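Local coordinates for agmatinase (PDB 1WOH), which probably hydrolyses agmatine to putrescine and urea at a centre of two manganese ions, at residues Pro37-Leu42 with Gly47-Pro52; Gly119-Ser124 with Ser227-Gly232; Thr155-Ser158 with Arg164-Cys167; Trp157-Pro162 with Leu272-Pro277. One frame throughout, in Å; residues are numbered along the deposited sequence.

Contact 1 (Pro37-Leu42 with Gly47-Pro52)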
loop_
_atom_site.group_PDB
_atom_site.type_symbol
_atom_site.label_atom_id
_atom_site.label_comp_id
_atom_site.label_asym_id
_atom_site.label_seq_id
_atom_site.Cartn_x
_atom_site.Cartn_y
_atom_site.Cartn_z
ATOM N N PRO A 37 0.609 -11.524 -21.315
ATOM C CA PRO A 37 -0.126 -11.077 -20.122
ATOM C C PRO A 37 -1.288 -11.992 -19.768
ATOM O O PRO A 37 -2.447 -11.580 -19.773
ATOM C CB PRO A 37 -0.566 -9.665 -20.508
ATOM C CG PRO A 37 -0.853 -9.809 -21.963
ATOM C CD PRO A 37 0.299 -10.660 -22.473
ATOM N N PHE A 38 -0.944 -13.231 -19.438
ATOM C CA PHE A 38 -1.912 -14.274 -19.115
ATOM C C PHE A 38 -1.650 -14.798 -17.708
ATOM O O PHE A 38 -0.566 -15.308 -17.439
ATOM C CB PHE A 38 -1.739 -15.404 -20.138
ATOM C CG PHE A 38 -2.680 -16.559 -19.960
ATOM C CD1 PHE A 38 -3.845 -16.640 -20.712
ATOM C CD2 PHE A 38 -2.376 -17.595 -19.079
ATOM C CE1 PHE A 38 -4.697 -17.742 -20.597
ATOM C CE2 PHE A 38 -3.220 -18.707 -18.952
ATOM C CZ PHE A 38 -4.384 -18.776 -19.718
ATOM N N ASP A 39 -2.632 -14.682 -16.816
ATOM C CA ASP A 39 -2.452 -15.182 -15.458
ATOM C C ASP A 39 -3.656 -15.938 -14.899
ATOM O O ASP A 39 -3.723 -16.194 -13.693
ATOM C CB ASP A 39 -2.057 -14.041 -14.491
ATOM C CG ASP A 39 -3.176 -13.027 -14.253
ATOM O OD1 ASP A 39 -4.326 -13.254 -14.689
ATOM O OD2 ASP A 39 -2.897 -11.990 -13.605
ATOM N N ILE A 40 -4.586 -16.345 -15.763
ATOM C CA ILE A 40 -5.760 -17.050 -15.261
ATOM C C ILE A 40 -5.559 -18.533 -14.942
ATOM O O ILE A 40 -6.493 -19.207 -14.485
ATOM C CB ILE A 40 -6.960 -16.898 -16.225
ATOM C CG1 ILE A 40 -6.585 -17.397 -17.623
ATOM C CG2 ILE A 40 -7.395 -15.440 -16.278
ATOM C CD1 ILE A 40 -7.765 -17.424 -18.580
ATOM N N ALA A 41 -4.349 -19.046 -15.153
ATOM C CA ALA A 41 -4.080 -20.450 -14.869
ATOM C C ALA A 41 -3.413 -20.689 -13.514
ATOM O O ALA A 41 -3.246 -21.834 -13.101
ATOM C CB ALA A 41 -3.222 -21.061 -15.992
ATOM N N LEU A 42 -3.027 -19.626 -12.811
ATOM C CA LEU A 42 -2.397 -19.836 -11.513
ATOM C C LEU A 42 -3.452 -20.196 -10.462
ATOM O O LEU A 42 -4.633 -19.875 -10.606
ATOM C CB LEU A 42 -1.591 -18.599 -11.102
ATOM C CG LEU A 42 -2.299 -17.251 -11.096
ATOM C CD1 LEU A 42 -3.018 -17.050 -9.768
ATOM C CD2 LEU A 42 -1.271 -16.154 -11.299
ATOM N N GLY A 47 -2.047 -11.384 -10.826
ATOM C CA GLY A 47 -1.256 -10.176 -10.961
ATOM C C GLY A 47 -0.191 -10.284 -12.030
ATOM O O GLY A 47 0.281 -9.268 -12.548
ATOM N N ALA A 48 0.193 -11.515 -12.363
ATOM C CA ALA A 48 1.221 -11.727 -13.376
ATOM C C ALA A 48 0.807 -11.191 -14.748
ATOM O O ALA A 48 1.649 -11.053 -15.636
ATOM C CB ALA A 48 1.580 -13.218 -13.465
ATOM N N ARG A 49 -0.475 -10.876 -14.937
ATOM C CA ARG A 49 -0.900 -10.344 -16.233
ATOM C C ARG A 49 -0.307 -8.957 -16.419
ATOM O O ARG A 49 -0.215 -8.456 -17.541
ATOM C CB ARG A 49 -2.429 -10.264 -16.324
ATOM C CG ARG A 49 -3.058 -9.331 -15.311
ATOM C CD ARG A 49 -4.339 -9.951 -14.770
ATOM N NE ARG A 49 -5.488 -9.685 -15.616
ATOM C CZ ARG A 49 -6.581 -10.439 -15.658
ATOM N NH1 ARG A 49 -6.679 -11.532 -14.907
ATOM N NH2 ARG A 49 -7.589 -10.081 -16.437
ATOM N N PHE A 50 0.101 -8.343 -15.312
ATOM C CA PHE A 50 0.685 -7.003 -15.344
ATOM C C PHE A 50 2.216 -7.050 -15.410
ATOM O O PHE A 50 2.861 -6.007 -15.504
ATOM C CB PHE A 50 0.294 -6.218 -14.084
ATOM C CG PHE A 50 -1.186 -6.176 -13.813
ATOM C CD1 PHE A 50 -2.062 -5.609 -14.728
ATOM C CD2 PHE A 50 -1.696 -6.678 -12.617
ATOM C CE1 PHE A 50 -3.436 -5.539 -14.457
ATOM C CE2 PHE A 50 -3.061 -6.614 -12.336
ATOM C CZ PHE A 50 -3.931 -6.041 -13.262
ATOM N N ALA A 51 2.790 -8.248 -15.348
ATOM C CA ALA A 51 4.239 -8.386 -15.354
ATOM C C ALA A 51 4.936 -7.925 -16.632
ATOM O O ALA A 51 5.973 -7.266 -16.567
ATOM C CB ALA A 51 4.631 -9.818 -15.040
ATOM N N PRO A 52 4.395 -8.275 -17.808
ATOM C CA PRO A 52 5.080 -7.823 -19.024
ATOM C C PRO A 52 5.257 -6.314 -19.029
ATOM O O PRO A 52 6.330 -5.804 -19.361
ATOM C CB PRO A 52 4.158 -8.310 -20.141
ATOM C CG PRO A 52 3.573 -9.567 -19.554
ATOM C CD PRO A 52 3.246 -9.134 -18.141
#
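Asp39 reaches across to Arg49 and the backbone leading into it, and the contact can be read outward along its side chain. Asp39 CB lies beside the methyl of Ala48, 3.9 Å from Ala48 CB, where a small residue leaves room for the carboxylate to come close to the main chain. CG is held between the backbone N and the carbonyl carbon (chi1 68°), a torsion that turns the carboxylate toward residues 47-49. Asp39 OD2 has Gly47 N and Arg49 N each at 3.0 Å, two hydrogen bonds to the start of the 3-10 segment 48-50, although this oxygen is somewhat doubtfully placed. Asp39 OD1 forms the salt bridge, 2.9 Å from Arg49 NH1; as a hydrogen bond it is weak, bent to 128° at the hydrogen. The carboxylate and guanidinium planes are 61° apart. The arginine reaches it by bending at chi2 and chi3. Gly47 suits its place: with these backbone angles a CB would collide with the preceding carbonyl O. Farther along, the rings of Pro37 and Pro52 meet at 4.2 Å, CB to CG, rigid apolar surfaces beside the start of helix 51-59. Arg49 also makes a cation-pi contact with Tyr9 of a third subunit, and Ile40 packs on Ile40 of a second. This is a strand-to-helix connection of the arginase alpha/beta fold, at the C-terminal end of parallel strand 31-36.

Contact 2 (Gly119-Ser124 with Ser227-Gly232)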
loop_
_atom_site.group_PDB
_atom_site.type_symbol
_atom_site.label_atom_id
_atom_site.label_comp_id
_atom_site.label_asym_id
_atom_site.label_seq_id
_atom_site.Cartn_x
_atom_site.Cartn_y
_atom_site.Cartn_z
ATOM N N GLY A 119 3.141 -13.044 -17.170
ATOM C CA GLY A 119 2.376 -14.254 -17.432
ATOM C C GLY A 119 2.650 -15.343 -16.411
ATOM O O GLY A 119 3.774 -15.444 -15.921
ATOM N N ASP A 120 1.643 -16.151 -16.072
ATOM C CA ASP A 120 1.876 -17.224 -15.114
ATOM C C ASP A 120 2.680 -18.292 -15.838
ATOM O O ASP A 120 2.836 -18.233 -17.052
ATOM C CB ASP A 120 0.562 -17.786 -14.533
ATOM C CG ASP A 120 -0.302 -18.496 -15.562
ATOM O OD1 ASP A 120 0.207 -19.393 -16.275
ATOM O OD2 ASP A 120 -1.507 -18.164 -15.635
ATOM N N HIS A 121 3.198 -19.266 -15.105
ATOM C CA HIS A 121 4.040 -20.273 -15.742
ATOM C C HIS A 121 3.400 -21.130 -16.831
ATOM O O HIS A 121 4.105 -21.723 -17.657
ATOM C CB HIS A 121 4.680 -21.176 -14.686
ATOM C CG HIS A 121 6.061 -21.621 -15.054
ATOM N ND1 HIS A 121 7.003 -21.992 -14.119
ATOM C CD2 HIS A 121 6.673 -21.703 -16.260
ATOM C CE1 HIS A 121 8.140 -22.276 -14.734
ATOM N NE2 HIS A 121 7.967 -22.107 -16.032
ATOM N N SER A 122 2.075 -21.190 -16.861
ATOM C CA SER A 122 1.421 -22.000 -17.876
ATOM C C SER A 122 1.776 -21.532 -19.287
ATOM O O SER A 122 1.662 -22.302 -20.240
ATOM C CB SER A 122 -0.100 -21.973 -17.698
ATOM O OG SER A 122 -0.676 -20.848 -18.344
ATOM N N VAL A 123 2.216 -20.282 -19.429
ATOM C CA VAL A 123 2.559 -19.777 -20.757
ATOM C C VAL A 123 3.778 -20.477 -21.373
ATOM O O VAL A 123 3.963 -20.439 -22.593
ATOM C CB VAL A 123 2.805 -18.245 -20.744
ATOM C CG1 VAL A 123 1.575 -17.524 -20.197
ATOM C CG2 VAL A 123 4.046 -17.915 -19.930
ATOM N N SER A 124 4.603 -21.113 -20.544
ATOM C CA SER A 124 5.792 -21.806 -21.046
ATOM C C SER A 124 5.421 -22.931 -22.010
ATOM O O SER A 124 6.189 -23.254 -22.912
ATOM C CB SER A 124 6.616 -22.391 -19.898
ATOM O OG SER A 124 7.117 -21.372 -19.053
ATOM N N SER A 227 13.990 -21.111 -18.715
ATOM C CA SER A 227 12.688 -20.741 -18.175
ATOM C C SER A 227 12.962 -20.271 -16.759
ATOM O O SER A 227 13.391 -21.052 -15.914
ATOM C CB SER A 227 11.712 -21.918 -18.136
ATOM O OG SER A 227 10.487 -21.489 -17.556
ATOM N N VAL A 228 12.734 -18.987 -16.505
ATOM C CA VAL A 228 12.977 -18.441 -15.182
ATOM C C VAL A 228 11.681 -18.071 -14.477
ATOM O O VAL A 228 11.002 -17.124 -14.868
ATOM C CB VAL A 228 13.865 -17.176 -15.242
ATOM C CG1 VAL A 228 14.089 -16.632 -13.822
ATOM C CG2 VAL A 228 15.201 -17.512 -15.904
ATOM N N ASP A 229 11.328 -18.851 -13.464
ATOM C CA ASP A 229 10.148 -18.568 -12.653
ATOM C C ASP A 229 10.739 -17.740 -11.506
ATOM O O ASP A 229 11.628 -18.215 -10.794
ATOM C CB ASP A 229 9.550 -19.866 -12.113
ATOM C CG ASP A 229 8.319 -19.633 -11.253
ATOM O OD1 ASP A 229 8.208 -18.559 -10.630
ATOM O OD2 ASP A 229 7.466 -20.541 -11.185
ATOM N N VAL A 230 10.276 -16.511 -11.326
ATOM C CA VAL A 230 10.837 -15.676 -10.272
ATOM C C VAL A 230 10.713 -16.256 -8.866
ATOM O O VAL A 230 11.481 -15.868 -7.983
ATOM C CB VAL A 230 10.243 -14.230 -10.297
ATOM C CG1 VAL A 230 10.344 -13.652 -11.700
ATOM C CG2 VAL A 230 8.797 -14.228 -9.828
ATOM N N ASP A 231 9.791 -17.197 -8.637
ATOM C CA ASP A 231 9.684 -17.731 -7.281
ATOM C C ASP A 231 10.846 -18.663 -6.958
ATOM O O ASP A 231 10.974 -19.158 -5.829
ATOM C CB ASP A 231 8.308 -18.392 -7.001
ATOM C CG ASP A 231 8.080 -19.693 -7.755
ATOM O OD1 ASP A 231 9.052 -20.356 -8.157
ATOM O OD2 ASP A 231 6.892 -20.060 -7.917
ATOM N N GLY A 232 11.706 -18.887 -7.950
ATOM C CA GLY A 232 12.890 -19.697 -7.720
ATOM C C GLY A 232 13.801 -18.898 -6.794
ATOM O O GLY A 232 14.595 -19.452 -6.022
#
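His121 meets Ser227 and Asp229 in the ureohydrolase metal site, which has two manganese ions in the complete enzyme but none bound to this chain. Residues 227-231 form the Ser-x-Asp-x-Asp pattern of the arginase family, at the C-terminal end of parallel strand 223-229.

Two hydrogen bonds cross the contact, both from the imidazole. His121 NE2 gives the sounder one to Ser227 OG, at 3.0 Å, with the hydroxyl tilted a little from the ring plane. His121 ND1 reaches Asp229 OD2 at 3.3 Å in a weak bond, the carboxylate standing 80° from the ring. Both residues bind manganese #1 in the metal-bound protein, so this weak bond is one seen with the metal absent. Ser227 and Asp229 can both address the histidine because alternate residues of a strand face the same way and both side chains extend opposite their backbone N (chi1 178° in Ser227), while Val228 points away. Ser227 OG is also hydrogen-bonded to Asp271, which takes Ser124 OG as well, so one carboxylate ties down hydroxyls from both segments.

Charge shapes the rest. Asp229 and Asp231, also a manganese ligand, bring their OD1 atoms to 3.2 Å of each other, and Asp143 lies near both; such clustered acceptors would be expected to draw in metal cations.

Two Asx turns shape the backbone beside the ligands. Asp120 OD1 accepts from Ser122 N and Ser122 OG. In the second turn, Asp231 N donates to Asp229 OD1 at 2.9 Å, approaching from above the carboxylate plane.

Contact 3 (Thr155-Ser158 with Arg164-Cys167)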
loop_
_atom_site.group_PDB
_atom_site.type_symbol
_atom_site.label_atom_id
_atom_site.label_comp_id
_atom_site.label_asym_id
_atom_site.label_seq_id
_atom_site.Cartn_x
_atom_site.Cartn_y
_atom_site.Cartn_z
ATOM N N THR A 155 -7.921 -29.633 -14.280
ATOM C CA THR A 155 -7.493 -29.055 -15.542
ATOM C C THR A 155 -6.102 -29.531 -15.922
ATOM O O THR A 155 -5.302 -29.911 -15.058
ATOM C CB THR A 155 -7.494 -27.512 -15.502
ATOM O OG1 THR A 155 -7.274 -27.004 -16.826
ATOM C CG2 THR A 155 -6.395 -27.000 -14.572
ATOM N N LYS A 156 -5.830 -29.500 -17.222
ATOM C CA LYS A 156 -4.546 -29.900 -17.777
ATOM C C LYS A 156 -3.682 -28.673 -18.063
ATOM O O LYS A 156 -2.484 -28.809 -18.321
ATOM C CB LYS A 156 -4.749 -30.641 -19.102
ATOM C CG LYS A 156 -5.449 -31.993 -19.009
ATOM C CD LYS A 156 -4.449 -33.121 -18.856
ATOM C CE LYS A 156 -5.135 -34.487 -18.901
ATOM N NZ LYS A 156 -4.149 -35.599 -18.789
ATOM N N TRP A 157 -4.282 -27.484 -18.009
ATOM C CA TRP A 157 -3.557 -26.258 -18.341
ATOM C C TRP A 157 -3.164 -25.319 -17.204
ATOM O O TRP A 157 -2.933 -24.138 -17.465
ATOM C CB TRP A 157 -4.362 -25.425 -19.346
ATOM C CG TRP A 157 -5.135 -26.209 -20.349
ATOM C CD1 TRP A 157 -6.492 -26.225 -20.505
ATOM C CD2 TRP A 157 -4.607 -27.079 -21.348
ATOM N NE1 TRP A 157 -6.841 -27.052 -21.541
ATOM C CE2 TRP A 157 -5.702 -27.591 -22.078
ATOM C CE3 TRP A 157 -3.313 -27.479 -21.700
ATOM C CZ2 TRP A 157 -5.544 -28.481 -23.138
ATOM C CZ3 TRP A 157 -3.155 -28.366 -22.755
ATOM C CH2 TRP A 157 -4.266 -28.858 -23.461
ATOM N N SER A 158 -3.099 -25.802 -15.967
ATOM C CA SER A 158 -2.727 -24.924 -14.855
ATOM C C SER A 158 -1.247 -24.584 -14.935
ATOM O O SER A 158 -0.521 -25.142 -15.761
ATOM C CB SER A 158 -3.009 -25.588 -13.503
ATOM O OG SER A 158 -2.063 -26.608 -13.223
ATOM N N ARG A 164 4.901 -30.590 -18.478
ATOM C CA ARG A 164 4.327 -31.903 -18.735
ATOM C C ARG A 164 3.631 -31.807 -20.093
ATOM O O ARG A 164 3.771 -32.695 -20.941
ATOM C CB ARG A 164 3.320 -32.262 -17.634
ATOM C CG ARG A 164 2.850 -33.714 -17.652
ATOM C CD ARG A 164 4.010 -34.681 -17.421
ATOM N NE ARG A 164 3.544 -36.059 -17.276
ATOM C CZ ARG A 164 3.168 -36.616 -16.127
ATOM N NH1 ARG A 164 3.206 -35.923 -14.991
ATOM N NH2 ARG A 164 2.730 -37.867 -16.116
ATOM N N ARG A 165 2.895 -30.716 -20.301
ATOM C CA ARG A 165 2.195 -30.488 -21.562
ATOM C C ARG A 165 3.222 -30.302 -22.677
ATOM O O ARG A 165 3.051 -30.802 -23.785
ATOM C CB ARG A 165 1.318 -29.237 -21.477
ATOM C CG ARG A 165 0.139 -29.338 -20.512
ATOM C CD ARG A 165 -0.918 -30.314 -21.035
ATOM N NE ARG A 165 -0.626 -31.699 -20.682
ATOM C CZ ARG A 165 -0.767 -32.199 -19.460
ATOM N NH1 ARG A 165 -1.199 -31.426 -18.473
ATOM N NH2 ARG A 165 -0.477 -33.471 -19.220
ATOM N N ALA A 166 4.296 -29.580 -22.369
ATOM C CA ALA A 166 5.346 -29.333 -23.348
ATOM C C ALA A 166 5.970 -30.638 -23.846
ATOM O O ALA A 166 6.100 -30.857 -25.056
ATOM C CB ALA A 166 6.427 -28.425 -22.738
ATOM N N CYS A 167 6.359 -31.503 -22.917
ATOM C CA CYS A 167 6.988 -32.760 -23.287
ATOM C C CYS A 167 6.096 -33.661 -24.118
ATOM O O CYS A 167 6.555 -34.278 -25.077
ATOM C CB CYS A 167 7.478 -33.498 -22.038
ATOM S SG CYS A 167 9.000 -32.782 -21.352
#
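Lys156 O takes a hydrogen bond from Arg165 NH1 at 2.9 Å, and its geometry is good: the angle at the hydrogen is 152°, and the donor lies in the carbonyl plane, on a lone pair. The oxygen sits at the edge of the guanidinium, close to its plane as well. Over one face of that group passes the lysine chain, with Lys156 CD 3.7 Å from Arg165 NH1, and the two side chains cross at about a right angle. Their charged ends come near each other because both form salt bridges to Asp150, while Glu168, farther along the same helix, takes Arg165 NE. Arginine suits this position, since its several N-H groups can serve a carbonyl and two carboxylates at once. Bends at chi2 and chi3 fold its chain back, which brings its methylenes against the indole: Arg165 CD approaches Trp157 CZ3 to 3.4 Å, with ring and guanidinium planes 83° apart. The loop is shaped by an ST turn in which Trp157 N donates to Thr155 OG1 at 3.3 Å. Thr155 OG1 is also bonded to Glu92 of a second subunit, and Trp157 packs on Leu91 there. The contact lies within a beta-alpha unit of the arginase fold, where the long loop after strand 137-142, which carries manganese ligands Asp143, His145 and Asp147, packs against helix 162-169.

Contact 4 (Trp157-Pro162 with Leu272-Pro277)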
loop_
_atom_site.group_PDB
_atom_site.type_symbol
_atom_site.label_atom_id
_atom_site.label_comp_id
_atom_site.label_asym_id
_atom_site.label_seq_id
_atom_site.Cartn_x
_atom_site.Cartn_y
_atom_site.Cartn_z
ATOM N N TRP A 157 -4.282 -27.484 -18.009
ATOM C CA TRP A 157 -3.557 -26.258 -18.341
ATOM C C TRP A 157 -3.164 -25.319 -17.204
ATOM O O TRP A 157 -2.933 -24.138 -17.465
ATOM C CB TRP A 157 -4.362 -25.425 -19.346
ATOM C CG TRP A 157 -5.135 -26.209 -20.349
ATOM C CD1 TRP A 157 -6.492 -26.225 -20.505
ATOM C CD2 TRP A 157 -4.607 -27.079 -21.348
ATOM N NE1 TRP A 157 -6.841 -27.052 -21.541
ATOM C CE2 TRP A 157 -5.702 -27.591 -22.078
ATOM C CE3 TRP A 157 -3.313 -27.479 -21.700
ATOM C CZ2 TRP A 157 -5.544 -28.481 -23.138
ATOM C CZ3 TRP A 157 -3.155 -28.366 -22.755
ATOM C CH2 TRP A 157 -4.266 -28.858 -23.461
ATOM N N SER A 158 -3.099 -25.802 -15.967
ATOM C CA SER A 158 -2.727 -24.924 -14.855
ATOM C C SER A 158 -1.247 -24.584 -14.935
ATOM O O SER A 158 -0.521 -25.142 -15.761
ATOM C CB SER A 158 -3.009 -25.588 -13.503
ATOM O OG SER A 158 -2.063 -26.608 -13.223
ATOM N N ASN A 159 -0.828 -23.843 -14.215
ATOM C CA ASN A 159 0.587 -23.505 -14.214
ATOM C C ASN A 159 1.431 -24.601 -13.562
ATOM O O ASN A 159 2.648 -24.459 -13.424
ATOM C CB ASN A 159 0.831 -22.146 -13.535
ATOM C CG ASN A 159 0.388 -22.107 -12.080
ATOM O OD1 ASN A 159 -0.447 -22.913 -11.662
ATOM N ND2 ASN A 159 0.946 -21.189 -11.302
ATOM N N SER A 160 0.878 -25.473 -13.030
ATOM C CA SER A 160 1.632 -26.572 -12.428
ATOM C C SER A 160 1.927 -27.664 -13.468
ATOM O O SER A 160 2.613 -28.645 -13.164
ATOM C CB SER A 160 0.844 -27.194 -11.268
ATOM O OG SER A 160 0.615 -26.252 -10.237
ATOM N N SER A 161 1.431 -27.481 -14.691
ATOM C CA SER A 161 1.602 -28.475 -15.758
ATOM C C SER A 161 2.303 -28.060 -17.062
ATOM O O SER A 161 2.388 -28.873 -17.984
ATOM C CB SER A 161 0.231 -29.026 -16.169
ATOM O OG SER A 161 -0.498 -29.537 -15.070
ATOM N N PRO A 162 2.838 -26.832 -17.158
ATOM C CA PRO A 162 3.469 -26.485 -18.438
ATOM C C PRO A 162 4.520 -27.405 -19.047
ATOM O O PRO A 162 4.498 -27.650 -20.257
ATOM C CB PRO A 162 3.995 -25.073 -18.191
ATOM C CG PRO A 162 4.325 -25.086 -16.744
ATOM C CD PRO A 162 3.131 -25.805 -16.142
ATOM N N LEU A 272 10.490 -15.339 -18.746
ATOM C CA LEU A 272 10.556 -14.802 -17.389
ATOM C C LEU A 272 9.104 -14.806 -16.950
ATOM O O LEU A 272 8.301 -14.010 -17.447
ATOM C CB LEU A 272 11.115 -13.375 -17.436
ATOM C CG LEU A 272 11.512 -12.682 -16.122
ATOM C CD1 LEU A 272 10.278 -12.404 -15.277
ATOM C CD2 LEU A 272 12.490 -13.557 -15.362
ATOM N N VAL A 273 8.770 -15.703 -16.025
ATOM C CA VAL A 273 7.385 -15.860 -15.589
ATOM C C VAL A 273 7.083 -15.741 -14.094
ATOM O O VAL A 273 7.978 -15.752 -13.253
ATOM C CB VAL A 273 6.833 -17.235 -16.060
ATOM C CG1 VAL A 273 6.981 -17.376 -17.570
ATOM C CG2 VAL A 273 7.577 -18.368 -15.361
ATOM N N GLU A 274 5.789 -15.616 -13.801
ATOM C CA GLU A 274 5.252 -15.538 -12.441
ATOM C C GLU A 274 5.547 -14.278 -11.624
ATOM O O GLU A 274 5.345 -14.254 -10.413
ATOM C CB GLU A 274 5.679 -16.784 -11.658
ATOM C CG GLU A 274 5.074 -18.100 -12.179
ATOM C CD GLU A 274 3.624 -18.319 -11.756
ATOM O OE1 GLU A 274 3.203 -17.736 -10.736
ATOM O OE2 GLU A 274 2.905 -19.095 -12.434
ATOM N N LEU A 275 6.030 -13.228 -12.272
ATOM C CA LEU A 275 6.280 -11.983 -11.555
ATOM C C LEU A 275 4.904 -11.354 -11.296
ATOM O O LEU A 275 4.078 -11.287 -12.208
ATOM C CB LEU A 275 7.103 -11.031 -12.432
ATOM C CG LEU A 275 7.981 -9.916 -11.851
ATOM C CD1 LEU A 275 7.996 -8.750 -12.843
ATOM C CD2 LEU A 275 7.491 -9.458 -10.503
ATOM N N ALA A 276 4.652 -10.913 -10.062
ATOM C CA ALA A 276 3.389 -10.261 -9.703
ATOM C C ALA A 276 3.753 -8.903 -9.110
ATOM O O ALA A 276 3.968 -8.786 -7.905
ATOM C CB ALA A 276 2.626 -11.085 -8.673
ATOM N N PRO A 277 3.826 -7.861 -9.952
ATOM C CA PRO A 277 4.179 -6.500 -9.520
ATOM C C PRO A 277 3.282 -5.943 -8.425
ATOM O O PRO A 277 3.726 -5.177 -7.569
ATOM C CB PRO A 277 4.057 -5.679 -10.806
ATOM C CG PRO A 277 4.255 -6.691 -11.890
ATOM C CD PRO A 277 3.497 -7.881 -11.387
#
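Asn159 and Glu274 meet at about a right angle, each sending its polar end toward the other, and the whole contact rests on this pair. The amide and carboxylate planes are turned 33° apart. Asn159 ND2 donates to Glu274 OE2 at 3.1 Å in an almost straight bond, 175° at the hydrogen. OE2 lies practically in the amide plane of the asparagine, whereas the donor meets it on the syn side but well out of the carboxylate plane. A bend at chi2 (-78°) turns the carboxylate of Glu274 so that OE2 faces Asn159 ND2. Both amide atoms are in use, as Asn159 OD1 accepts from Arg152 NH2; asparagine fits here because it can donate and accept at once. Glutamate suits its place because its long acidic side chain lets one oxygen, OE2, accept from both Asn159 ND2 and the backbone N-H of His121, a manganese ligand. Asn159 is the second residue of a type I turn, Ser158 to Ser161, closed by Ser161 N to Ser158 O at 3.2 Å, and Ser158 OG accepts from Ser160 N in an ST turn. Loops meeting at the C-terminal ends of parallel strands are characteristic of alpha/beta active sites, and the pair lies beside the binuclear manganese centre of the arginase family, with Glu274 next to Asp229 and bonded to the backbone of His121.

From the N terminus, contact 1 comes first and closes a short loop between strand 31-36 and helix 51-59. It is finished before contact 2 opens at 119-124, after strand 114-118, to close much later on strand 223-229. Within that long excursion lies contact 3, a local closure fastening the loop after strand 137-142 to helix 162-169. Contact 4 starts from the same loop, sharing Trp157 and Ser158 with contact 3, but ends beyond contact 2 at 272-277, so contacts 2 and 4 cross. Their strands, 223-229 and 266-273, are neighbours in the parallel sheet, while backbone bonds such as Phe38 to Asp120 join contacts 1 and 2.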